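Local atomic coordinates of UDP-N-acetylglucosamine 4,6-dehydratase (Vibrio fischeri, PDB entry 3PVZ), a protein that binds NAD and probably acts as a UDP-N-acetylglucosamine 4,6-dehydratase, a lyase of the polysaccharide synthase family. Residues A[170-184]-A[374-386]. Sequence-based numbering, arbitrary orientation.
Sequences NPVNMMGASKRIMEM and EIVQLFFIMIPDF. With NAD (nicotinamide-adenine-dinucleotide), chain E.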
loop_
_atom_site.group_PDB
_atom_site.type_symbol
_atom_site.label_atom_id
_atom_site.label_comp_id
_atom_site.label_asym_id
_atom_site.label_seq_id
_atom_site.Cartn_x
_atom_site.Cartn_y
_atom_site.Cartn_z
ATOM N N ASN A 170 24.598 -7.508 -12.176
ATOM C CA ASN A 170 24.776 -6.752 -10.951
ATOM C C ASN A 170 23.755 -5.654 -10.747
ATOM O O ASN A 170 23.307 -5.027 -11.705
ATOM C CB ASN A 170 26.172 -6.134 -10.884
ATOM C CG ASN A 170 27.149 -7.033 -10.172
ATOM O OD1 ASN A 170 27.216 -8.236 -10.470
ATOM N ND2 ASN A 170 27.886 -6.477 -9.193
ATOM N N PRO A 171 23.359 -5.431 -9.485
ATOM C CA PRO A 171 22.412 -4.363 -9.225
ATOM C C PRO A 171 23.092 -3.035 -9.391
ATOM O O PRO A 171 24.304 -2.936 -9.229
ATOM C CB PRO A 171 22.003 -4.587 -7.768
ATOM C CG PRO A 171 23.182 -5.244 -7.146
ATOM C CD PRO A 171 23.751 -6.134 -8.247
ATOM N N VAL A 172 22.294 -2.034 -9.730
ATOM C CA VAL A 172 22.781 -0.688 -9.975
ATOM C C VAL A 172 22.170 0.326 -8.983
ATOM O O VAL A 172 22.680 1.431 -8.832
ATOM C CB VAL A 172 22.522 -0.288 -11.471
ATOM C CG1 VAL A 172 23.444 -1.092 -12.407
ATOM C CG2 VAL A 172 21.035 -0.488 -11.879
ATOM N N ASN A 173 21.111 -0.075 -8.282
ATOM C CA ASN A 173 20.446 0.766 -7.276
ATOM C C ASN A 173 20.199 -0.047 -5.976
ATOM O O ASN A 173 20.468 -1.237 -5.954
ATOM C CB ASN A 173 19.166 1.333 -7.870
ATOM C CG ASN A 173 18.260 0.260 -8.425
ATOM O OD1 ASN A 173 18.137 -0.823 -7.851
ATOM N ND2 ASN A 173 17.596 0.558 -9.526
HETATM N N MSE A 174 19.731 0.588 -4.902
HETATM C CA MSE A 174 19.593 -0.077 -3.584
HETATM C C MSE A 174 18.460 -1.117 -3.555
HETATM O O MSE A 174 18.500 -2.067 -2.778
HETATM C CB MSE A 174 19.380 0.940 -2.451
HETATM C CG MSE A 174 20.471 2.012 -2.312
HETATM SE SE MSE A 174 22.110 1.184 -1.827
HETATM C CE MSE A 174 21.750 0.927 0.093
HETATM N N MSE A 175 17.442 -0.893 -4.370
HETATM C CA MSE A 175 16.366 -1.852 -4.605
HETATM C C MSE A 175 16.903 -3.212 -4.999
HETATM O O MSE A 175 16.638 -4.229 -4.351
HETATM C CB MSE A 175 15.493 -1.361 -5.761
HETATM C CG MSE A 175 14.165 -0.965 -5.386
HETATM SE SE MSE A 175 13.266 -2.573 -4.865
HETATM C CE MSE A 175 13.336 -3.377 -6.665
ATOM N N GLY A 176 17.651 -3.209 -6.098
ATOM C CA GLY A 176 18.226 -4.409 -6.641
ATOM C C GLY A 176 19.227 -4.980 -5.688
ATOM O O GLY A 176 19.317 -6.193 -5.557
ATOM N N ALA A 177 19.990 -4.131 -5.009
ATOM C CA ALA A 177 20.899 -4.642 -3.980
ATOM C C ALA A 177 20.094 -5.337 -2.853
ATOM O O ALA A 177 20.504 -6.398 -2.352
ATOM C CB ALA A 177 21.749 -3.554 -3.430
ATOM N N SER A 178 18.940 -4.778 -2.491
ATOM C CA SER A 178 18.153 -5.370 -1.400
ATOM C C SER A 178 17.665 -6.734 -1.821
ATOM O O SER A 178 17.777 -7.669 -1.033
ATOM C CB SER A 178 17.008 -4.472 -0.887
ATOM O OG SER A 178 15.905 -4.515 -1.741
ATOM N N LYS A 179 17.158 -6.855 -3.049
ATOM C CA LYS A 179 16.732 -8.164 -3.574
ATOM C C LYS A 179 17.958 -9.101 -3.710
ATOM O O LYS A 179 17.841 -10.316 -3.553
ATOM C CB LYS A 179 15.997 -8.045 -4.923
ATOM C CG LYS A 179 14.749 -7.107 -4.980
ATOM C CD LYS A 179 13.474 -7.793 -4.475
ATOM C CE LYS A 179 12.185 -6.995 -4.860
ATOM N NZ LYS A 179 11.769 -7.209 -6.271
ATOM N N ARG A 180 19.131 -8.563 -4.006
ATOM C CA ARG A 180 20.325 -9.398 -4.105
ATOM C C ARG A 180 20.755 -9.903 -2.735
ATOM O O ARG A 180 21.209 -11.033 -2.600
ATOM C CB ARG A 180 21.477 -8.636 -4.764
ATOM C CG ARG A 180 22.765 -9.422 -4.822
ATOM C CD ARG A 180 22.660 -10.685 -5.695
ATOM N NE ARG A 180 23.892 -11.449 -5.551
ATOM C CZ ARG A 180 24.053 -12.530 -4.790
ATOM N NH1 ARG A 180 23.026 -13.070 -4.123
ATOM N NH2 ARG A 180 25.256 -13.101 -4.744
ATOM N N ILE A 181 20.619 -9.060 -1.716
ATOM C CA ILE A 181 20.948 -9.476 -0.357
ATOM C C ILE A 181 19.907 -10.503 0.102
ATOM O O ILE A 181 20.253 -11.513 0.713
ATOM C CB ILE A 181 21.045 -8.269 0.626
ATOM C CG1 ILE A 181 22.236 -7.396 0.262
ATOM C CG2 ILE A 181 21.151 -8.747 2.070
ATOM C CD1 ILE A 181 22.069 -5.940 0.623
HETATM N N MSE A 182 18.656 -10.272 -0.238
HETATM C CA MSE A 182 17.604 -11.236 0.081
HETATM C C MSE A 182 17.913 -12.655 -0.409
HETATM O O MSE A 182 17.707 -13.622 0.316
HETATM C CB MSE A 182 16.289 -10.815 -0.545
HETATM C CG MSE A 182 15.133 -11.767 -0.199
HETATM SE SE MSE A 182 13.955 -11.941 -1.720
HETATM C CE MSE A 182 13.140 -10.325 -1.539
ATOM N N GLU A 183 18.357 -12.745 -1.661
ATOM C CA GLU A 183 18.757 -14.009 -2.311
ATOM C C GLU A 183 19.833 -14.760 -1.498
ATOM O O GLU A 183 19.818 -15.990 -1.411
ATOM C CB GLU A 183 19.296 -13.718 -3.718
ATOM C CG GLU A 183 19.708 -14.950 -4.527
ATOM C CD GLU A 183 20.273 -14.629 -5.924
ATOM O OE1 GLU A 183 20.929 -13.576 -6.108
ATOM O OE2 GLU A 183 20.084 -15.470 -6.835
HETATM N N MSE A 184 20.736 -14.035 -0.887
HETATM C CA MSE A 184 21.742 -14.664 0.001
HETATM C C MSE A 184 21.038 -15.353 1.187
HETATM O O MSE A 184 21.315 -16.517 1.513
HETATM C CB MSE A 184 22.707 -13.621 0.539
HETATM C CG MSE A 184 23.542 -12.945 -0.511
HETATM SE SE MSE A 184 24.643 -11.524 0.257
HETATM C CE MSE A 184 25.448 -10.827 -1.358
ATOM N N GLU A 374 25.571 5.131 5.726
ATOM C CA GLU A 374 25.891 3.981 6.562
ATOM C C GLU A 374 25.340 2.677 5.956
ATOM O O GLU A 374 26.010 1.639 5.975
ATOM C CB GLU A 374 25.263 4.189 7.928
ATOM C CG GLU A 374 25.979 3.551 9.080
ATOM C CD GLU A 374 25.247 3.777 10.376
ATOM O OE1 GLU A 374 24.354 4.663 10.411
ATOM O OE2 GLU A 374 25.547 3.044 11.350
ATOM N N ILE A 375 24.117 2.735 5.429
ATOM C CA ILE A 375 23.498 1.553 4.815
ATOM C C ILE A 375 24.233 1.194 3.517
ATOM O O ILE A 375 24.603 0.032 3.309
ATOM C CB ILE A 375 21.985 1.746 4.524
ATOM C CG1 ILE A 375 21.229 2.221 5.774
ATOM C CG2 ILE A 375 21.364 0.428 4.015
ATOM C CD1 ILE A 375 19.724 2.183 5.643
ATOM N N VAL A 376 24.486 2.207 2.678
ATOM C CA VAL A 376 25.268 2.030 1.447
ATOM C C VAL A 376 26.607 1.376 1.737
ATOM O O VAL A 376 27.019 0.470 1.025
ATOM C CB VAL A 376 25.517 3.344 0.694
ATOM C CG1 VAL A 376 26.462 3.108 -0.490
ATOM C CG2 VAL A 376 24.199 3.945 0.203
ATOM N N GLN A 377 27.273 1.806 2.796
ATOM C CA GLN A 377 28.562 1.214 3.150
ATOM C C GLN A 377 28.438 -0.251 3.538
ATOM O O GLN A 377 29.267 -1.073 3.174
ATOM C CB GLN A 377 29.222 1.997 4.274
ATOM C CG GLN A 377 29.766 3.333 3.820
ATOM C CD GLN A 377 30.806 3.200 2.702
ATOM O OE1 GLN A 377 31.781 2.448 2.822
ATOM N NE2 GLN A 377 30.584 3.919 1.603
ATOM N N LEU A 378 27.403 -0.581 4.289
ATOM C CA LEU A 378 27.128 -1.962 4.589
ATOM C C LEU A 378 26.817 -2.746 3.295
ATOM O O LEU A 378 27.308 -3.845 3.105
ATOM C CB LEU A 378 25.974 -2.042 5.582
ATOM C CG LEU A 378 25.412 -3.400 5.939
ATOM C CD1 LEU A 378 26.472 -4.224 6.646
ATOM C CD2 LEU A 378 24.191 -3.142 6.812
ATOM N N PHE A 379 26.024 -2.164 2.405
ATOM C CA PHE A 379 25.746 -2.805 1.122
ATOM C C PHE A 379 27.024 -3.039 0.304
ATOM O O PHE A 379 27.108 -4.020 -0.412
ATOM C CB PHE A 379 24.734 -2.011 0.275
ATOM C CG PHE A 379 23.283 -2.258 0.632
ATOM C CD1 PHE A 379 22.867 -2.432 1.948
ATOM C CD2 PHE A 379 22.325 -2.265 -0.352
ATOM C CE1 PHE A 379 21.528 -2.622 2.251
ATOM C CE2 PHE A 379 20.989 -2.456 -0.044
ATOM C CZ PHE A 379 20.599 -2.628 1.258
ATOM N N PHE A 380 28.012 -2.152 0.390
ATOM C CA PHE A 380 29.273 -2.391 -0.333
ATOM C C PHE A 380 30.022 -3.612 0.223
ATOM O O PHE A 380 30.639 -4.366 -0.534
ATOM C CB PHE A 380 30.189 -1.164 -0.322
ATOM C CG PHE A 380 29.698 -0.001 -1.169
ATOM C CD1 PHE A 380 28.726 -0.168 -2.154
ATOM C CD2 PHE A 380 30.239 1.277 -0.981
ATOM C CE1 PHE A 380 28.292 0.923 -2.926
ATOM C CE2 PHE A 380 29.805 2.365 -1.753
ATOM C CZ PHE A 380 28.835 2.177 -2.732
ATOM N N ILE A 381 29.954 -3.826 1.533
ATOM C CA ILE A 381 30.593 -5.008 2.137
ATOM C C ILE A 381 29.826 -6.264 1.734
ATOM O O ILE A 381 30.421 -7.266 1.370
ATOM C CB ILE A 381 30.743 -4.868 3.675
ATOM C CG1 ILE A 381 31.895 -3.884 3.976
ATOM C CG2 ILE A 381 30.983 -6.222 4.304
ATOM C CD1 ILE A 381 31.985 -3.370 5.433
HETATM N N MSE A 382 28.502 -6.181 1.737
HETATM C CA MSE A 382 27.685 -7.317 1.348
HETATM C C MSE A 382 27.902 -7.718 -0.126
HETATM O O MSE A 382 27.969 -8.899 -0.432
HETATM C CB MSE A 382 26.202 -7.015 1.604
HETATM C CG MSE A 382 25.837 -6.719 3.064
HETATM SE SE MSE A 382 26.358 -8.132 4.239
HETATM C CE MSE A 382 24.960 -9.372 3.729
ATOM N N ILE A 383 28.005 -6.731 -1.020
ATOM C CA ILE A 383 28.106 -6.952 -2.467
ATOM C C ILE A 383 29.269 -6.125 -3.052
ATOM O O ILE A 383 29.040 -5.055 -3.602
ATOM C CB ILE A 383 26.829 -6.496 -3.207
ATOM C CG1 ILE A 383 25.564 -6.997 -2.534
ATOM C CG2 ILE A 383 26.847 -6.958 -4.661
ATOM C CD1 ILE A 383 24.348 -6.352 -3.117
ATOM N N PRO A 384 30.512 -6.617 -2.952
ATOM C CA PRO A 384 31.694 -5.796 -3.333
ATOM C C PRO A 384 31.672 -5.141 -4.723
ATOM O O PRO A 384 32.118 -4.000 -4.872
ATOM C CB PRO A 384 32.853 -6.789 -3.226
ATOM C CG PRO A 384 32.383 -7.759 -2.136
ATOM C CD PRO A 384 30.904 -7.921 -2.389
ATOM N N ASP A 385 31.141 -5.829 -5.725
ATOM C CA ASP A 385 31.088 -5.265 -7.084
ATOM C C ASP A 385 29.930 -4.271 -7.310
ATOM O O ASP A 385 29.698 -3.835 -8.437
ATOM C CB ASP A 385 31.093 -6.396 -8.139
ATOM C CG ASP A 385 32.450 -7.128 -8.206
ATOM O OD1 ASP A 385 33.408 -6.605 -8.832
ATOM O OD2 ASP A 385 32.568 -8.223 -7.622
ATOM N N PHE A 386 29.219 -3.912 -6.242
ATOM C CA PHE A 386 28.155 -2.905 -6.285
ATOM C C PHE A 386 28.708 -1.514 -5.926
ATOM O O PHE A 386 29.587 -1.373 -5.061
ATOM C CB PHE A 386 27.050 -3.310 -5.309
ATOM C CG PHE A 386 25.966 -2.296 -5.150
ATOM C CD1 PHE A 386 25.847 -1.562 -3.984
ATOM C CD2 PHE A 386 25.053 -2.091 -6.158
ATOM C CE1 PHE A 386 24.836 -0.627 -3.839
ATOM C CE2 PHE A 386 24.043 -1.165 -6.019
ATOM C CZ PHE A 386 23.938 -0.427 -4.856
HETATM P PA NAD E . 2.924 -4.403 -5.726
HETATM O O1A NAD E . 3.310 -3.062 -5.191
HETATM O O2A NAD E . 1.673 -4.290 -6.544
HETATM O O5B NAD E . 2.387 -5.358 -4.574
HETATM C C5B NAD E . 3.267 -5.537 -3.443
HETATM C C4B NAD E . 2.301 -5.942 -2.324
HETATM O O4B NAD E . 2.968 -6.203 -1.106
HETATM C C3B NAD E . 1.277 -4.793 -2.059
HETATM O O3B NAD E . -0.053 -5.265 -2.122
HETATM C C2B NAD E . 1.668 -4.316 -0.640
HETATM O O2B NAD E . 0.612 -3.700 0.087
HETATM C C1B NAD E . 2.170 -5.668 -0.083
HETATM N N9A NAD E . 3.019 -5.467 1.082
HETATM C C8A NAD E . 4.114 -4.698 1.165
HETATM N N7A NAD E . 4.596 -4.701 2.365
HETATM C C5A NAD E . 3.842 -5.581 3.092
HETATM C C6A NAD E . 3.848 -6.007 4.417
HETATM N N6A NAD E . 4.864 -5.549 5.220
HETATM N N1A NAD E . 2.928 -6.863 4.849
HETATM C C2A NAD E . 1.970 -7.297 4.038
HETATM N N3A NAD E . 1.913 -6.899 2.792
HETATM C C4A NAD E . 2.814 -6.063 2.294
HETATM O O3 NAD E . 4.180 -5.033 -6.511
HETATM P PN NAD E . 3.913 -6.136 -7.679
HETATM O O1N NAD E . 3.894 -5.456 -9.038
HETATM O O2N NAD E . 2.803 -7.093 -7.530
HETATM O O5D NAD E . 5.403 -6.850 -7.687
HETATM C C5D NAD E . 5.532 -7.794 -6.635
HETATM C C4D NAD E . 6.947 -8.385 -6.665
HETATM O O4D NAD E . 7.334 -8.693 -8.042
HETATM C C3D NAD E . 7.967 -7.335 -6.171
HETATM O O3D NAD E . 9.139 -7.930 -5.569
HETATM C C2D NAD E . 8.452 -6.685 -7.486
HETATM O O2D NAD E . 9.752 -6.091 -7.361
HETATM C C1D NAD E . 8.494 -7.897 -8.416
HETATM N N1N NAD E . 8.473 -7.517 -9.837
HETATM C C2N NAD E . 7.413 -6.843 -10.300
HETATM C C3N NAD E . 7.333 -6.475 -11.627
HETATM C C7N NAD E . 6.190 -5.708 -12.149
HETATM O O7N NAD E . 6.255 -5.362 -13.327
HETATM N N7N NAD E . 5.137 -5.360 -11.394
HETATM C C4N NAD E . 8.389 -6.821 -12.506
HETATM C C5N NAD E . 9.460 -7.533 -11.992
HETATM C C6N NAD E . 9.485 -7.865 -10.636
#
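F379 packs as a knob into a hole formed by M174, A177, I181 and S178, with its aromatic ring set between two methyls. The helix receiving it, 174-189, belongs to the Rossmann-type domain; the knob comes from the last modelled helix, 372-382, and the axes of segments 174-184 and 374-382 approach to 10.9 Å. In the conformer of I181 given here, one of two, CD1 stands almost squarely above one face of the F379 ring, 3.5 Å from the centroid. On the opposite face lies M174 CE, displaced toward the rim. Both are CH-pi contacts, the one from I181 the less certain, and together they would be expected to restrict the tilt of the ring.

M174, a selenomethionine, meets two phenylalanines because its chain folds back twice. The turn at chi2 (-65°) sets SE at the edge of the F386 ring, 3.8 Å from F386 CE1, and the turn at chi3 (-79°) lays CE over F379; both rings are in Met-aromatic contact with SE. A177 CB lies over a face of F386, while P171 O meets the edge of that ring at CD2. F386 is delivered by the type I turn 383-386, in which F386 N hydrogen-bonds to I383 O, and I383 CD1 fills in against A177 CB.

Away from this apolar seam, K179 turns to the cofactor, its NZ hydrogen-bonding to NAD O2D (2.6 Å) and O3D. Helix 131-154 touches M174 and I375, and N141 hydrogen-bonds to S178 OG. At the exposed margin, N170 ND2 makes a weak, bent hydrogen bond to D385 O, 3.3 Å long with 127° at the hydrogen.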